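Side-chain contacts in dihydrodipicolinate synthase (Oceanobacillus iheyensis HTE831, PDB 3D0C), which probably catalyses the condensation of pyruvate with aspartate semialdehyde to 4-hydroxy-tetrahydrodipicolinate, a step of lysine biosynthesis: residues Thr27-Trp32 with Ile64-Gln69; Asp37-Leu42 with Thr72-Leu77. The protein carries 1 engineered substitution. All coordinates share one frame; numbering follows the deposited sequence.

Contact 1 (Thr27-Trp32 with Ile64-Gln69)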
loop_
_atom_site.group_PDB
_atom_site.type_symbol
_atom_site.label_atom_id
_atom_site.label_comp_id
_atom_site.label_asym_id
_atom_site.label_seq_id
_atom_site.Cartn_x
_atom_site.Cartn_y
_atom_site.Cartn_z
ATOM N N THR A 27 4.840 20.172 14.776
ATOM C CA THR A 27 5.135 20.414 13.367
ATOM C C THR A 27 5.333 19.062 12.683
ATOM O O THR A 27 5.211 18.945 11.465
ATOM C CB THR A 27 6.424 21.233 13.192
ATOM O OG1 THR A 27 7.539 20.466 13.656
ATOM C CG2 THR A 27 6.344 22.539 13.979
ATOM N N ARG A 28 5.653 18.054 13.493
ATOM C CA ARG A 28 5.892 16.692 13.026
ATOM C C ARG A 28 7.119 16.590 12.134
ATOM O O ARG A 28 7.311 15.575 11.461
ATOM C CB ARG A 28 4.679 16.150 12.262
ATOM C CG ARG A 28 3.383 16.046 13.068
ATOM C CD ARG A 28 2.405 15.114 12.355
ATOM N NE ARG A 28 1.026 15.219 12.827
ATOM C CZ ARG A 28 0.456 14.402 13.710
ATOM N NH1 ARG A 28 1.142 13.399 14.244
ATOM N NH2 ARG A 28 -0.817 14.575 14.040
ATOM N N GLU A 29 7.947 17.632 12.108
ATOM C CA GLU A 29 9.155 17.592 11.290
ATOM C C GLU A 29 10.090 16.555 11.899
ATOM O O GLU A 29 9.965 16.213 13.076
ATOM C CB GLU A 29 9.847 18.960 11.255
ATOM C CG GLU A 29 9.078 20.046 10.504
ATOM C CD GLU A 29 8.790 19.679 9.053
ATOM O OE1 GLU A 29 9.749 19.414 8.294
ATOM O OE2 GLU A 29 7.599 19.659 8.668
ATOM N N ILE A 30 11.019 16.048 11.100
ATOM C CA ILE A 30 11.962 15.046 11.573
ATOM C C ILE A 30 12.879 15.594 12.663
ATOM O O ILE A 30 13.475 16.665 12.517
ATOM C CB ILE A 30 12.840 14.515 10.416
ATOM C CG1 ILE A 30 11.958 13.828 9.368
ATOM C CG2 ILE A 30 13.895 13.564 10.958
ATOM C CD1 ILE A 30 12.707 13.377 8.117
ATOM N N ASP A 31 12.979 14.846 13.755
ATOM C CA ASP A 31 13.832 15.215 14.878
ATOM C C ASP A 31 15.175 14.549 14.590
ATOM O O ASP A 31 15.418 13.407 14.993
ATOM C CB ASP A 31 13.219 14.670 16.166
ATOM C CG ASP A 31 14.028 15.010 17.397
ATOM O OD1 ASP A 31 15.136 15.575 17.271
ATOM O OD2 ASP A 31 13.543 14.692 18.502
ATOM N N TRP A 32 16.044 15.261 13.879
ATOM C CA TRP A 32 17.336 14.703 13.509
ATOM C C TRP A 32 18.201 14.286 14.684
ATOM O O TRP A 32 18.957 13.320 14.587
ATOM C CB TRP A 32 18.084 15.677 12.596
ATOM C CG TRP A 32 17.352 15.879 11.308
ATOM C CD1 TRP A 32 16.608 16.963 10.946
ATOM C CD2 TRP A 32 17.200 14.918 10.254
ATOM N NE1 TRP A 32 15.999 16.737 9.734
ATOM C CE2 TRP A 32 16.348 15.492 9.286
ATOM C CE3 TRP A 32 17.706 13.629 10.033
ATOM C CZ2 TRP A 32 15.980 14.816 8.117
ATOM C CZ3 TRP A 32 17.339 12.958 8.870
ATOM C CH2 TRP A 32 16.488 13.556 7.927
ATOM N N ILE A 64 9.312 11.791 -0.467
ATOM C CA ILE A 64 10.465 11.173 -1.121
ATOM C C ILE A 64 11.745 11.882 -0.668
ATOM O O ILE A 64 12.767 11.247 -0.374
ATOM C CB ILE A 64 10.326 11.266 -2.667
ATOM C CG1 ILE A 64 9.182 10.365 -3.142
ATOM C CG2 ILE A 64 11.638 10.890 -3.352
ATOM C CD1 ILE A 64 9.357 8.888 -2.806
ATOM N N GLU A 65 11.685 13.207 -0.608
ATOM C CA GLU A 65 12.837 13.993 -0.180
ATOM C C GLU A 65 13.271 13.628 1.246
ATOM O O GLU A 65 14.464 13.459 1.522
ATOM C CB GLU A 65 12.493 15.476 -0.253
ATOM C CG GLU A 65 13.577 16.393 0.245
ATOM C CD GLU A 65 13.102 17.828 0.303
ATOM O OE1 GLU A 65 12.108 18.086 1.018
ATOM O OE2 GLU A 65 13.709 18.695 -0.363
ATOM N N GLU A 66 12.304 13.516 2.152
ATOM C CA GLU A 66 12.613 13.161 3.532
ATOM C C GLU A 66 13.177 11.748 3.622
ATOM O O GLU A 66 14.070 11.490 4.420
ATOM C CB GLU A 66 11.363 13.251 4.413
ATOM C CG GLU A 66 10.754 14.631 4.522
ATOM C CD GLU A 66 9.522 14.626 5.401
ATOM O OE1 GLU A 66 8.603 13.826 5.124
ATOM O OE2 GLU A 66 9.472 15.413 6.367
ATOM N N ALA A 67 12.661 10.829 2.813
ATOM C CA ALA A 67 13.153 9.454 2.852
ATOM C C ALA A 67 14.622 9.391 2.441
ATOM O O ALA A 67 15.421 8.684 3.058
ATOM C CB ALA A 67 12.302 8.553 1.947
ATOM N N LYS A 68 14.994 10.130 1.404
ATOM C CA LYS A 68 16.388 10.132 0.986
ATOM C C LYS A 68 17.247 10.713 2.114
ATOM O O LYS A 68 18.337 10.208 2.397
ATOM C CB LYS A 68 16.565 10.970 -0.281
ATOM C CG LYS A 68 15.832 10.421 -1.492
ATOM C CD LYS A 68 15.960 11.369 -2.663
ATOM C CE LYS A 68 15.290 10.807 -3.901
ATOM N NZ LYS A 68 15.296 11.800 -5.008
ATOM N N GLN A 69 16.750 11.768 2.761
ATOM C CA GLN A 69 17.491 12.403 3.854
ATOM C C GLN A 69 17.721 11.450 5.030
ATOM O O GLN A 69 18.795 11.449 5.632
ATOM C CB GLN A 69 16.762 13.657 4.346
ATOM C CG GLN A 69 16.639 14.765 3.307
ATOM C CD GLN A 69 16.092 16.056 3.893
ATOM O OE1 GLN A 69 15.045 16.067 4.546
ATOM N NE2 GLN A 69 16.799 17.155 3.657
HETATM O O HOH W 1 10.869 16.861 8.309
#
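In W32 the ring carbon CG stands anti to the carbonyl carbon (chi1 -64°), and Q69 adopts the same first torsion (-63°); the outer end of the indole is thereby brought against the base of the glutamine side chain. CH2 of W32 lies 3.6 Å from CB of Q69, an oblique approach to the ring. The two side chains cross at about a right angle, and the amide of Q69 is turned 88° from the indole plane, with OE1 3.9 Å from CZ2 of W32. Over one face of the same ring lies CG2 of I30, 3.5 Å above the plane and over its centre, while the other branch of I30 reaches helix 64-78, its CD1 3.9 Å from CB of E66. V70 extends the seat of the tryptophan along that helix. In the closed eight-stranded TIM barrel of the DapA family, this contact joins the loop that follows strand 15-17, at its junction with helix 32-44, to the first turns of the next outer helix. D31 is the N-cap of helix 32-44, its OD1 accepting from the backbone N of G34. Polar groups flank the apolar patch. E29 and E66 bring like charges close, OE1 to OE2 4.4 Å, but one water bridges them from the side, donating to both, at 2.8 Å from OE1 of E29 and 2.8 Å from OE2 of E66. The same water accepts from the backbone N of I30 at 2.9 Å, so all three groups are tied through a single oxygen. A salt bridge from R279 to OE1 of E66, which also accepts from the backbone N of T63, probably offsets part of the crowded negative charge.

Contact 2 (Asp37-Leu42 with Thr72-Leu77)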
loop_
_atom_site.group_PDB
_atom_site.type_symbol
_atom_site.label_atom_id
_atom_site.label_comp_id
_atom_site.label_asym_id
_atom_site.label_seq_id
_atom_site.Cartn_x
_atom_site.Cartn_y
_atom_site.Cartn_z
ATOM N N ASP A 37 20.402 9.749 17.859
ATOM C CA ASP A 37 20.465 9.053 19.135
ATOM C C ASP A 37 19.873 7.656 19.101
ATOM O O ASP A 37 20.325 6.768 19.827
ATOM C CB ASP A 37 19.766 9.872 20.212
ATOM C CG ASP A 37 20.502 11.160 20.517
ATOM O OD1 ASP A 37 21.710 11.234 20.201
ATOM O OD2 ASP A 37 19.881 12.085 21.076
ATOM N N ASN A 38 18.855 7.457 18.275
ATOM C CA ASN A 38 18.256 6.134 18.186
ATOM C C ASN A 38 19.242 5.198 17.490
ATOM O O ASN A 38 19.397 4.038 17.879
ATOM C CB ASN A 38 16.939 6.185 17.411
ATOM C CG ASN A 38 16.364 4.806 17.162
ATOM O OD1 ASN A 38 16.156 4.030 18.096
ATOM N ND2 ASN A 38 16.111 4.491 15.899
ATOM N N VAL A 39 19.911 5.717 16.464
ATOM C CA VAL A 39 20.900 4.954 15.711
ATOM C C VAL A 39 22.078 4.592 16.625
ATOM O O VAL A 39 22.572 3.463 16.595
ATOM C CB VAL A 39 21.405 5.771 14.490
ATOM C CG1 VAL A 39 22.534 5.034 13.778
ATOM C CG2 VAL A 39 20.249 6.009 13.520
ATOM N N GLU A 40 22.519 5.550 17.437
ATOM C CA GLU A 40 23.628 5.314 18.366
ATOM C C GLU A 40 23.230 4.249 19.387
ATOM O O GLU A 40 24.018 3.368 19.727
ATOM C CB GLU A 40 23.999 6.605 19.112
ATOM C CG GLU A 40 24.820 7.605 18.309
ATOM C CD GLU A 40 26.073 6.993 17.708
ATOM O OE1 GLU A 40 26.662 6.088 18.336
ATOM O OE2 GLU A 40 26.479 7.428 16.611
ATOM N N PHE A 41 21.997 4.352 19.873
ATOM C CA PHE A 41 21.457 3.415 20.850
ATOM C C PHE A 41 21.522 1.994 20.309
ATOM O O PHE A 41 21.933 1.071 21.014
ATOM C CB PHE A 41 20.003 3.771 21.162
ATOM C CG PHE A 41 19.336 2.827 22.120
ATOM C CD1 PHE A 41 19.496 2.977 23.496
ATOM C CD2 PHE A 41 18.543 1.785 21.648
ATOM C CE1 PHE A 41 18.873 2.103 24.388
ATOM C CE2 PHE A 41 17.916 0.905 22.529
ATOM C CZ PHE A 41 18.079 1.064 23.903
ATOM N N LEU A 42 21.094 1.827 19.061
ATOM C CA LEU A 42 21.101 0.525 18.410
ATOM C C LEU A 42 22.525 -0.010 18.249
ATOM O O LEU A 42 22.795 -1.178 18.527
ATOM C CB LEU A 42 20.418 0.627 17.043
ATOM C CG LEU A 42 18.907 0.883 17.070
ATOM C CD1 LEU A 42 18.414 1.262 15.676
ATOM C CD2 LEU A 42 18.191 -0.368 17.579
ATOM N N THR A 72 20.279 8.758 3.926
ATOM C CA THR A 72 21.582 9.399 3.884
ATOM C C THR A 72 22.127 9.607 5.294
ATOM O O THR A 72 23.266 9.227 5.598
ATOM C CB THR A 72 21.492 10.757 3.144
ATOM O OG1 THR A 72 21.162 10.522 1.768
ATOM C CG2 THR A 72 22.815 11.505 3.216
ATOM N N ARG A 73 21.293 10.191 6.150
ATOM C CA ARG A 73 21.648 10.483 7.541
ATOM C C ARG A 73 22.098 9.241 8.308
ATOM O O ARG A 73 23.147 9.234 8.962
ATOM C CB ARG A 73 20.445 11.092 8.259
ATOM C CG ARG A 73 20.714 11.513 9.696
ATOM C CD ARG A 73 21.390 12.875 9.732
ATOM N NE ARG A 73 21.377 13.462 11.069
ATOM C CZ ARG A 73 21.601 14.749 11.314
ATOM N NH1 ARG A 73 21.853 15.577 10.309
ATOM N NH2 ARG A 73 21.571 15.207 12.559
ATOM N N VAL A 74 21.287 8.190 8.248
ATOM C CA VAL A 74 21.624 6.960 8.944
ATOM C C VAL A 74 22.909 6.351 8.400
ATOM O O VAL A 74 23.797 5.985 9.170
ATOM C CB VAL A 74 20.484 5.916 8.836
ATOM C CG1 VAL A 74 20.870 4.635 9.590
ATOM C CG2 VAL A 74 19.204 6.492 9.407
ATOM N N THR A 75 23.015 6.249 7.075
ATOM C CA THR A 75 24.205 5.670 6.458
ATOM C C THR A 75 25.490 6.370 6.919
ATOM O O THR A 75 26.465 5.716 7.315
ATOM C CB THR A 75 24.124 5.738 4.907
ATOM O OG1 THR A 75 23.016 4.951 4.449
ATOM C CG2 THR A 75 25.410 5.205 4.275
ATOM N N GLU A 76 25.486 7.699 6.864
ATOM C CA GLU A 76 26.652 8.477 7.261
ATOM C C GLU A 76 26.941 8.371 8.757
ATOM O O GLU A 76 28.101 8.267 9.158
ATOM C CB GLU A 76 26.471 9.942 6.840
ATOM C CG GLU A 76 26.179 10.087 5.352
ATOM C CD GLU A 76 26.188 11.525 4.866
ATOM O OE1 GLU A 76 25.608 12.394 5.551
ATOM O OE2 GLU A 76 26.763 11.780 3.786
ATOM N N LEU A 77 25.899 8.382 9.580
ATOM C CA LEU A 77 26.090 8.271 11.022
ATOM C C LEU A 77 26.694 6.905 11.367
ATOM O O LEU A 77 27.661 6.814 12.131
ATOM C CB LEU A 77 24.760 8.450 11.756
ATOM C CG LEU A 77 24.839 8.385 13.280
ATOM C CD1 LEU A 77 25.837 9.415 13.790
ATOM C CD2 LEU A 77 23.468 8.636 13.869
#
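V39 and L77 lie antiparallel alongside one another, each reaching from its own helix toward the other, where two neighbouring outer helices of the TIM barrel, 32-44 and 64-78, lie side by side. They illustrate how successive helices of a beta/alpha barrel pack: the strands are parallel, the helices run broadly the same way, and here the short segments cross at -42° with their axes 10.4 Å apart at closest approach. At that spacing branched aliphatic groups fill the interface. CD2 of L77 does most of the bridging; it lies 3.6 Å from CB of V39 and 3.7 Å from CG1, meeting the valine at its branch point. Since CG of L77 is anti to its backbone N (chi1 -179°), the leucine fork extends from its helix toward 32-44, one methyl turned to V39 and the other to E40. Deeper in the interface V39 has a second neighbour in V74, whose CG1 is 4.2 Å from CG2 of V39, a looser contact made by methyls alone. Both valines also touch I50 of strand 49-50, which places this side of the interface against the barrel wall. The side chain of V74 is about 12 Å from that of T56, which is predicted to bind pyruvate. On the outer side E40 leans over the leucine at a slant. Its chain bends at chi2 (-53°), which folds the carboxylate back toward helix 64-78 rather than letting it run straight out. R81 forms a salt bridge with OE2 and also donates to the backbone O of L77. That same OE2 lies against the leucine, 3.5 Å from CD1 of L77.

How the contacts relate
From the N terminus, the chain leaves strand 15-17, passes through the loop that ends at the N-cap D31 and enters helix 32-44 at W32; this helix carries 37-42. It then runs through strand 49-50 into helix 64-78, whose beginning closes contact 1 over the 31 intervening residues and whose later turns close contact 2 over 29. The two loops cross rather than nest, because their segments alternate in the order 27-32, 37-42, 64-69, 72-77. Contact 1 joins the approach to one outer helix with the start of the next, and contact 2 joins the helices farther along. Their centres are 14 Å apart, and W32 meets R73 between them, CB to NH2 3.5 Å.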